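PDB 3CLJ: protein NRD1 from Saccharomyces cerevisiae, which probably binds the phosphorylated C-terminal domain of RNA polymerase II through its CTD-interacting domain, as part of the Nrd1-Nab3-Sen1 transcription termination complex. Local coordinates for residues Leu62-Thr76 with Cys90-Leu104. Sequence-based numbering, arbitrary orientation. Where two conformers were deposited one is given.
Sequences LYIIDSIGRAYLDET and CAHAINTLGEVIQEL
The carbonyl oxygen of Tyr72 accepts the backbone N-H of Thr76, 2.9 Å from O to N, while CB of Cys90 rests against the same oxygen at 3.6 Å. Here the backbones of an antiparallel helix pair come close together, within the CTD-interacting domain, an all-helical right-handed superhelix. The two axes, 9.0 Å apart at closest approach, are inclined at 141° between their N-to-C directions, and no hydrogen bond spans them. The pair thus illustrates how apolar shape and one aromatic ring can join two helices.

The Tyr72 ring is flanked on three sides. Cys90 SG lies over one face, 4.2 Å from the ring centroid and 27° off its normal, a sulfur-aromatic contact; CG2 of Ile68, from Tyr72's own helix, covers the opposite face near the rim. Ala93 CB abuts the edge, 3.4 Å from Tyr72 CD2. The phenol OH is hydrogen-bonded to the carbonyl of Ala32, which ties this aromatic to helix 22-34.

Ile94 forms a single knob-into-hole contact, seated among Gly69, Tyr72, Leu73 and Thr76. With CG1 anti to the carbonyl carbon (chi1 -69°), its extended branch carries CD1 to 3.5 Å from Leu73 N. Gly69 offers its backbone as one wall of the hole, its CA 6.3 Å from that of Ile94.

The far face of helix 58-77 is polar in part: Arg70 holds Asp66 side-on through NE and NH2, and Asp66 OD1 also takes NE1 of Trp127 from helix 114-130. Back at the interface, toward Leu62, the contact is aliphatic. The side chains of Ile65 and Leu97 run past each other in opposite directions, and Ile65 CG2 touches Leu97 CD2 and Ile101 CD1; beyond the kink in helix 90-111, Leu104 CD1 stands 3.6 Å from Ile65 CD1.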
ATOM      1  N   LEU A  62       1.524  -2.236  -3.798  1.00 41.99           N
ATOM      2  CA  LEU A  62       1.926  -2.464  -2.392  1.00 43.45           C
ATOM      3  C   LEU A  62       3.058  -1.507  -1.936  1.00 42.41           C
ATOM      4  O   LEU A  62       3.149  -1.149  -0.737  1.00 43.26           O
ATOM      5  CB  LEU A  62       2.317  -3.950  -2.181  1.00 41.77           C
ATOM      6  CG  LEU A  62       1.151  -4.950  -2.323  1.00 43.70           C
ATOM      7  CD1 LEU A  62       1.691  -6.413  -2.322  1.00 39.91           C
ATOM      8  CD2 LEU A  62       0.006  -4.789  -1.328  1.00 45.65           C
ATOM      9  N   TYR A  63       3.902  -1.100  -2.889  1.00 41.84           N
ATOM     10  CA  TYR A  63       4.918  -0.036  -2.642  1.00 42.01           C
ATOM     11  C   TYR A  63       4.222   1.297  -2.320  1.00 42.07           C
ATOM     12  O   TYR A  63       4.653   2.063  -1.442  1.00 41.72           O
ATOM     13  CB  TYR A  63       5.860   0.148  -3.827  1.00 39.36           C
ATOM     14  CG  TYR A  63       6.900  -0.968  -4.016  1.00 41.61           C
ATOM     15  CD1 TYR A  63       7.160  -1.919  -3.005  1.00 39.04           C
ATOM     16  CD2 TYR A  63       7.639  -1.039  -5.193  1.00 38.31           C
ATOM     17  CE1 TYR A  63       8.149  -2.920  -3.184  1.00 41.20           C
ATOM     18  CE2 TYR A  63       8.601  -2.015  -5.398  1.00 41.49           C
ATOM     19  CZ  TYR A  63       8.866  -2.944  -4.390  1.00 40.43           C
ATOM     20  OH  TYR A  63       9.836  -3.882  -4.616  1.00 44.73           O
ATOM     21  N   ILE A  64       3.134   1.588  -3.026  1.00 43.93           N
ATOM     22  CA  ILE A  64       2.408   2.823  -2.759  1.00 43.41           C
ATOM     23  C   ILE A  64       1.817   2.801  -1.329  1.00 44.67           C
ATOM     24  O   ILE A  64       1.930   3.775  -0.568  1.00 44.23           O
ATOM     25  CB  ILE A  64       1.262   3.060  -3.795  1.00 44.78           C
ATOM     26  CG1 ILE A  64       1.804   3.509  -5.161  1.00 42.19           C
ATOM     27  CG2 ILE A  64       0.301   4.184  -3.315  1.00 42.58           C
ATOM     28  CD1 ILE A  64       0.743   3.332  -6.362  1.00 42.61           C
ATOM     29  N   ILE A  65       1.191   1.681  -0.968  1.00 44.05           N
ATOM     30  CA  ILE A  65       0.714   1.433   0.402  1.00 44.80           C
ATOM     31  C   ILE A  65       1.814   1.402   1.485  1.00 43.92           C
ATOM     32  O   ILE A  65       1.609   1.898   2.622  1.00 44.89           O
ATOM     33  CB  ILE A  65      -0.196   0.130   0.430  1.00 45.53           C
ATOM     34  CG1 ILE A  65      -1.484   0.397  -0.342  1.00 47.70           C
ATOM     35  CG2 ILE A  65      -0.427  -0.387   1.891  1.00 45.84           C
ATOM     36  CD1 ILE A  65      -2.212  -0.890  -0.809  1.00 46.80           C
ATOM     37  N   ASP A  66       2.964   0.792   1.174  1.00 42.65           N
ATOM     38  CA  ASP A  66       4.118   0.844   2.037  1.00 43.41           C
ATOM     39  C   ASP A  66       4.540   2.257   2.341  1.00 43.05           C
ATOM     40  O   ASP A  66       4.837   2.587   3.464  1.00 42.66           O
ATOM     41  CB  ASP A  66       5.334   0.106   1.385  1.00 44.49           C
ATOM     42  CG  ASP A  66       6.567   0.176   2.232  1.00 44.83           C
ATOM     43  OD1 ASP A  66       6.554  -0.318   3.380  1.00 44.70           O
ATOM     44  OD2 ASP A  66       7.591   0.742   1.794  1.00 41.06           O
ATOM     45  N   SER A  67       4.644   3.062   1.305  1.00 43.48           N
ATOM     46  CA  SER A  67       5.166   4.410   1.451  1.00 43.27           C
ATOM     47  C   SER A  67       4.217   5.309   2.282  1.00 43.57           C
ATOM     48  O   SER A  67       4.639   5.956   3.230  1.00 43.30           O
ATOM     49  CB  SER A  67       5.381   5.025   0.063  1.00 42.32           C
ATOM     50  OG  SER A  67       6.033   6.278   0.192  1.00 44.37           O
ATOM     51  N   ILE A  68       2.947   5.328   1.905  1.00 43.53           N
ATOM     52  CA  ILE A  68       1.967   6.117   2.580  1.00 43.80           C
ATOM     53  C   ILE A  68       1.692   5.497   3.972  1.00 43.34           C
ATOM     54  O   ILE A  68       1.678   6.205   4.995  1.00 43.34           O
ATOM     55  CB  ILE A  68       0.689   6.261   1.695  1.00 44.68           C
ATOM     56  CG1 ILE A  68       0.975   7.239   0.542  1.00 43.29           C
ATOM     57  CG2 ILE A  68      -0.551   6.731   2.562  1.00 43.21           C
ATOM     58  CD1 ILE A  68      -0.202   7.312  -0.527  1.00 43.97           C
ATOM     59  N   GLY A  69       1.543   4.176   4.020  1.00 42.12           N
ATOM     60  CA  GLY A  69       1.343   3.531   5.287  1.00 42.38           C
ATOM     61  C   GLY A  69       2.392   3.772   6.335  1.00 42.39           C
ATOM     62  O   GLY A  69       2.037   4.025   7.509  1.00 43.14           O
ATOM     63  N   ARG A  70       3.695   3.699   5.949  1.00 42.87           N
ATOM     64  CA  ARG A  70       4.770   3.857   6.938  1.00 41.17           C
ATOM     65  C   ARG A  70       4.977   5.347   7.210  1.00 40.99           C
ATOM     66  O   ARG A  70       5.371   5.697   8.310  1.00 40.55           O
ATOM     67  CB  ARG A  70       6.105   3.120   6.607  1.00 41.35           C
ATOM     68  CG  ARG A  70       6.135   1.557   6.850  1.00 40.20           C
ATOM     69  CD  ARG A  70       7.571   0.853   6.629  1.00 41.72           C
ATOM     70  NE  ARG A  70       8.027   1.127   5.264  1.00 42.69           N
ATOM     71  CZ  ARG A  70       8.893   2.077   4.909  1.00 43.12           C
ATOM     72  NH1 ARG A  70       9.514   2.835   5.818  1.00 43.88           N
ATOM     73  NH2 ARG A  70       9.108   2.283   3.625  1.00 43.86           N
ATOM     74  N   ALA A  71       4.666   6.218   6.234  1.00 41.36           N
ATOM     75  CA  ALA A  71       4.702   7.687   6.489  1.00 42.34           C
ATOM     76  C   ALA A  71       3.655   8.093   7.552  1.00 41.14           C
ATOM     77  O   ALA A  71       3.952   8.829   8.488  1.00 42.19           O
ATOM     78  CB  ALA A  71       4.537   8.509   5.207  1.00 41.27           C
ATOM     79  N   TYR A  72       2.462   7.543   7.428  1.00 41.40           N
ATOM     80  CA  TYR A  72       1.359   7.814   8.354  1.00 41.30           C
ATOM     81  C   TYR A  72       1.657   7.225   9.710  1.00 41.20           C
ATOM     82  O   TYR A  72       1.371   7.851  10.722  1.00 40.56           O
ATOM     83  CB  TYR A  72       0.062   7.229   7.777  1.00 41.00           C
ATOM     84  CG  TYR A  72      -0.691   8.168   6.858  1.00 42.02           C
ATOM     85  CD1 TYR A  72      -0.129   9.363   6.421  1.00 40.78           C
ATOM     86  CD2 TYR A  72      -1.952   7.829   6.376  1.00 41.38           C
ATOM     87  CE1 TYR A  72      -0.841  10.239   5.560  1.00 43.02           C
ATOM     88  CE2 TYR A  72      -2.679   8.718   5.517  1.00 44.06           C
ATOM     89  CZ  TYR A  72      -2.133   9.922   5.120  1.00 43.59           C
ATOM     90  OH  TYR A  72      -2.866  10.823   4.307  1.00 41.09           O
ATOM     91  N   LEU A  73       2.215   6.009   9.708  1.00 42.82           N
ATOM     92  CA  LEU A  73       2.683   5.300  10.919  1.00 44.07           C
ATOM     93  C   LEU A  73       3.716   6.115  11.659  1.00 45.67           C
ATOM     94  O   LEU A  73       3.734   6.122  12.898  1.00 45.61           O
ATOM     95  CB  LEU A  73       3.242   3.884  10.607  1.00 43.24           C
ATOM     96  CG  LEU A  73       3.707   3.007  11.787  1.00 43.91           C
ATOM     97  CD1 LEU A  73       2.569   2.775  12.798  1.00 45.95           C
ATOM     98  CD2 LEU A  73       4.324   1.683  11.360  1.00 44.95           C
ATOM     99  N   ASP A  74       4.572   6.825  10.927  1.00 47.91           N
ATOM    100  CA  ASP A  74       5.457   7.776  11.605  1.00 50.69           C
ATOM    101  C   ASP A  74       4.767   8.991  12.219  1.00 51.04           C
ATOM    102  O   ASP A  74       5.170   9.425  13.279  1.00 50.73           O
ATOM    103  CB  ASP A  74       6.597   8.231  10.708  1.00 52.30           C
ATOM    104  CG  ASP A  74       7.699   7.216  10.640  1.00 57.79           C
ATOM    105  OD1 ASP A  74       7.830   6.388  11.606  1.00 60.61           O
ATOM    106  OD2 ASP A  74       8.419   7.248   9.609  1.00 63.60           O
ATOM    107  N   GLU A  75       3.762   9.546  11.542  1.00 52.40           N
ATOM    108  CA  GLU A  75       2.993  10.675  12.064  1.00 54.30           C
ATOM    109  C   GLU A  75       2.234  10.324  13.357  1.00 55.65           C
ATOM    110  O   GLU A  75       2.158  11.118  14.291  1.00 55.86           O
ATOM    111  CB  GLU A  75       2.006  11.169  11.020  1.00 54.12           C
ATOM    112  CG  GLU A  75       2.614  11.961   9.926  1.00 55.18           C
ATOM    113  CD  GLU A  75       3.250  13.247  10.404  1.00 58.91           C
ATOM    114  OE1 GLU A  75       2.621  13.972  11.214  1.00 59.63           O
ATOM    115  OE2 GLU A  75       4.388  13.531   9.961  1.00 60.31           O
ATOM    116  N   THR A  76       1.662   9.125  13.356  1.00 57.68           N
ATOM    117  CA  THR A  76       1.092   8.451  14.505  1.00 58.98           C
ATOM    118  C   THR A  76       2.045   8.399  15.714  1.00 59.87           C
ATOM    119  O   THR A  76       1.626   8.682  16.849  1.00 59.53           O
ATOM    120  CB  THR A  76       0.626   7.053  14.052  1.00 59.17           C
ATOM    121  OG1 THR A  76      -0.761   7.126  13.733  1.00 60.83           O
ATOM    122  CG2 THR A  76       0.868   5.961  15.108  1.00 60.54           C
ATOM    123  N   CYS A  90      -4.345   9.821  10.630  1.00 46.60           N
ATOM    124  CA  CYS A  90      -3.421   8.741  10.289  1.00 46.76           C
ATOM    125  C   CYS A  90      -3.788   7.397  10.916  1.00 46.74           C
ATOM    126  O   CYS A  90      -3.558   6.363  10.317  1.00 47.42           O
ATOM    127  CB  CYS A  90      -1.977   9.091  10.693  1.00 47.83           C
ATOM    128  SG  CYS A  90      -1.285  10.572   9.928  1.00 46.19           S
ATOM    129  N   ALA A  91      -4.320   7.415  12.129  1.00 46.20           N
ATOM    130  CA  ALA A  91      -4.707   6.185  12.810  1.00 45.87           C
ATOM    131  C   ALA A  91      -5.820   5.452  12.041  1.00 45.42           C
ATOM    132  O   ALA A  91      -5.752   4.242  11.849  1.00 45.58           O
ATOM    133  CB  ALA A  91      -5.141   6.489  14.233  1.00 45.40           C
ATOM    134  N   HIS A  92      -6.817   6.204  11.590  1.00 44.96           N
ATOM    135  CA  HIS A  92      -7.943   5.670  10.819  1.00 45.15           C
ATOM    136  C   HIS A  92      -7.436   5.118   9.461  1.00 44.25           C
ATOM    137  O   HIS A  92      -7.784   3.995   9.071  1.00 43.54           O
ATOM    138  CB  HIS A  92      -8.994   6.765  10.630  1.00 44.39           C
ATOM    139  CG  HIS A  92     -10.181   6.333   9.834  1.00 46.85           C
ATOM    140  ND1 HIS A  92     -10.400   6.747   8.534  1.00 46.78           N
ATOM    141  CD2 HIS A  92     -11.214   5.516  10.151  1.00 46.84           C
ATOM    142  CE1 HIS A  92     -11.512   6.195   8.083  1.00 47.32           C
ATOM    143  NE2 HIS A  92     -12.031   5.454   9.047  1.00 47.65           N
ATOM    144  N   ALA A  93      -6.615   5.911   8.774  1.00 43.81           N
ATOM    145  CA  ALA A  93      -6.020   5.507   7.506  1.00 45.12           C
ATOM    146  C   ALA A  93      -5.348   4.142   7.636  1.00 45.85           C
ATOM    147  O   ALA A  93      -5.585   3.257   6.801  1.00 46.95           O
ATOM    148  CB  ALA A  93      -5.029   6.569   7.002  1.00 43.52           C
ATOM    149  N   ILE A  94      -4.519   3.974   8.680  1.00 46.11           N
ATOM    150  CA  ILE A  94      -3.784   2.720   8.922  1.00 46.84           C
ATOM    151  C   ILE A  94      -4.739   1.589   9.303  1.00 46.70           C
ATOM    152  O   ILE A  94      -4.491   0.442   8.965  1.00 47.07           O
ATOM    153  CB  ILE A  94      -2.687   2.898  10.031  1.00 46.66           C
ATOM    154  CG1 ILE A  94      -1.549   3.800   9.518  1.00 46.55           C
ATOM    155  CG2 ILE A  94      -2.074   1.550  10.437  1.00 48.01           C
ATOM    156  CD1 ILE A  94      -0.728   4.396  10.679  1.00 48.62           C
ATOM    157  N   ASN A  95      -5.822   1.926   9.996  1.00 45.55           N
ATOM    158  CA  ASN A  95      -6.831   0.940  10.355  1.00 45.71           C
ATOM    159  C   ASN A  95      -7.557   0.435   9.151  1.00 44.27           C
ATOM    160  O   ASN A  95      -7.719  -0.759   9.026  1.00 44.62           O
ATOM    161  CB  ASN A  95      -7.813   1.485  11.419  1.00 46.88           C
ATOM    162  CG  ASN A  95      -7.262   1.335  12.822  1.00 51.35           C
ATOM    163  OD1 ASN A  95      -6.382   0.477  13.056  1.00 57.11           O
ATOM    164  ND2 ASN A  95      -7.745   2.176  13.772  1.00 55.37           N
ATOM    165  N   THR A  96      -7.907   1.345   8.239  1.00 43.40           N
ATOM    166  CA  THR A  96      -8.571   1.008   6.963  1.00 44.30           C
ATOM    167  C   THR A  96      -7.712   0.073   6.098  1.00 43.90           C
ATOM    168  O   THR A  96      -8.208  -0.910   5.567  1.00 44.15           O
ATOM    169  CB  THR A  96      -8.923   2.285   6.177  1.00 44.54           C
ATOM    170  OG1 THR A  96      -9.764   3.096   6.995  1.00 42.01           O
ATOM    171  CG2 THR A  96      -9.667   2.006   4.848  1.00 45.21           C
ATOM    172  N   LEU A  97      -6.433   0.409   5.966  1.00 43.11           N
ATOM    173  CA  LEU A  97      -5.502  -0.374   5.225  1.00 43.46           C
ATOM    174  C   LEU A  97      -5.365  -1.734   5.872  1.00 43.81           C
ATOM    175  O   LEU A  97      -5.453  -2.746   5.171  1.00 44.08           O
ATOM    176  CB  LEU A  97      -4.141   0.314   5.135  1.00 41.86           C
ATOM    177  CG  LEU A  97      -3.999   1.541   4.253  1.00 44.32           C
ATOM    178  CD1 LEU A  97      -2.686   2.295   4.578  1.00 40.64           C
ATOM    179  CD2 LEU A  97      -4.111   1.152   2.752  1.00 42.12           C
ATOM    180  N   GLY A  98      -5.120  -1.754   7.187  1.00 43.86           N
ATOM    181  CA  GLY A  98      -5.048  -3.015   7.921  1.00 44.21           C
ATOM    182  C   GLY A  98      -6.279  -3.910   7.721  1.00 44.02           C
ATOM    183  O   GLY A  98      -6.128  -5.161   7.638  1.00 45.17           O
ATOM    184  N   GLU A  99      -7.492  -3.327   7.647  1.00 44.34           N
ATOM    185  CA  GLU A  99      -8.672  -4.166   7.414  0.50 44.49           C
ATOM    186  C   GLU A  99      -8.741  -4.857   6.029  1.00 44.14           C
ATOM    187  O   GLU A  99      -9.408  -5.855   5.895  1.00 43.76           O
ATOM    188  CB  GLU A  99      -9.979  -3.460   7.813  0.50 45.21           C
ATOM    189  CG  GLU A  99     -10.123  -3.186   9.343  0.50 46.97           C
ATOM    190  CD  GLU A  99      -9.917  -4.435  10.223  0.50 51.64           C
ATOM    191  OE1 GLU A  99     -10.797  -5.330  10.220  0.50 51.37           O
ATOM    192  OE2 GLU A  99      -8.863  -4.521  10.910  0.50 52.60           O
ATOM    193  N   VAL A 100      -8.023  -4.359   5.016  1.00 43.32           N
ATOM    194  CA  VAL A 100      -7.999  -4.992   3.685  1.00 43.81           C
ATOM    195  C   VAL A 100      -6.650  -5.572   3.260  1.00 43.63           C
ATOM    196  O   VAL A 100      -6.582  -6.191   2.204  1.00 43.70           O
ATOM    197  CB  VAL A 100      -8.466  -4.037   2.526  1.00 42.92           C
ATOM    198  CG1 VAL A 100      -9.967  -3.606   2.753  1.00 48.72           C
ATOM    199  CG2 VAL A 100      -7.482  -2.883   2.404  1.00 42.96           C
ATOM    200  N   ILE A 101      -5.589  -5.369   4.058  1.00 44.06           N
ATOM    201  CA  ILE A 101      -4.259  -5.776   3.640  1.00 44.22           C
ATOM    202  C   ILE A 101      -4.101  -7.297   3.305  1.00 46.06           C
ATOM    203  O   ILE A 101      -3.322  -7.656   2.422  1.00 44.74           O
ATOM    204  CB  ILE A 101      -3.131  -5.280   4.615  1.00 43.93           C
ATOM    205  CG1 ILE A 101      -1.821  -5.152   3.866  1.00 41.03           C
ATOM    206  CG2 ILE A 101      -2.988  -6.159   5.896  1.00 41.45           C
ATOM    207  CD1 ILE A 101      -1.868  -4.279   2.625  1.00 40.96           C
ATOM    208  N   GLN A 102      -4.791  -8.182   4.036  1.00 45.60           N
ATOM    209  CA  GLN A 102      -4.695  -9.582   3.691  1.00 46.04           C
ATOM    210  C   GLN A 102      -5.317  -9.906   2.329  1.00 45.37           C
ATOM    211  O   GLN A 102      -4.730 -10.695   1.564  1.00 44.76           O
ATOM    212  CB  GLN A 102      -5.356 -10.391   4.768  1.00 47.24           C
ATOM    213  CG  GLN A 102      -4.572 -10.285   6.041  1.00 51.40           C
ATOM    214  CD  GLN A 102      -5.261 -10.970   7.187  1.00 56.60           C
ATOM    215  OE1 GLN A 102      -5.750 -10.313   8.101  1.00 56.03           O
ATOM    216  NE2 GLN A 102      -5.363 -12.291   7.111  1.00 58.14           N
ATOM    217  N   GLU A 103      -6.483  -9.304   2.034  1.00 44.65           N
ATOM    218  CA  GLU A 103      -7.110  -9.381   0.695  1.00 45.94           C
ATOM    219  C   GLU A 103      -6.129  -8.920  -0.398  1.00 45.39           C
ATOM    220  O   GLU A 103      -5.916  -9.592  -1.440  1.00 43.95           O
ATOM    221  CB  GLU A 103      -8.380  -8.512   0.632  1.00 46.67           C
ATOM    222  CG  GLU A 103      -8.955  -8.307  -0.770  1.00 47.96           C
ATOM    223  CD  GLU A 103      -9.847  -7.076  -0.886  1.00 48.49           C
ATOM    224  OE1 GLU A 103     -10.397  -6.611   0.167  1.00 50.48           O
ATOM    225  OE2 GLU A 103      -9.984  -6.592  -2.043  1.00 46.68           O
ATOM    226  N   LEU A 104      -5.546  -7.747  -0.156  1.00 45.01           N
ATOM    227  CA  LEU A 104      -4.689  -7.154  -1.156  1.00 44.47           C
ATOM    228  C   LEU A 104      -3.414  -7.967  -1.326  1.00 44.97           C
ATOM    229  O   LEU A 104      -2.947  -8.111  -2.436  1.00 44.96           O
ATOM    230  CB  LEU A 104      -4.323  -5.691  -0.791  1.00 42.81           C
ATOM    231  CG  LEU A 104      -5.472  -4.700  -0.665  1.00 41.91           C
ATOM    232  CD1 LEU A 104      -4.848  -3.282  -0.420  1.00 40.51           C
ATOM    233  CD2 LEU A 104      -6.448  -4.715  -1.854  1.00 40.66           C
TER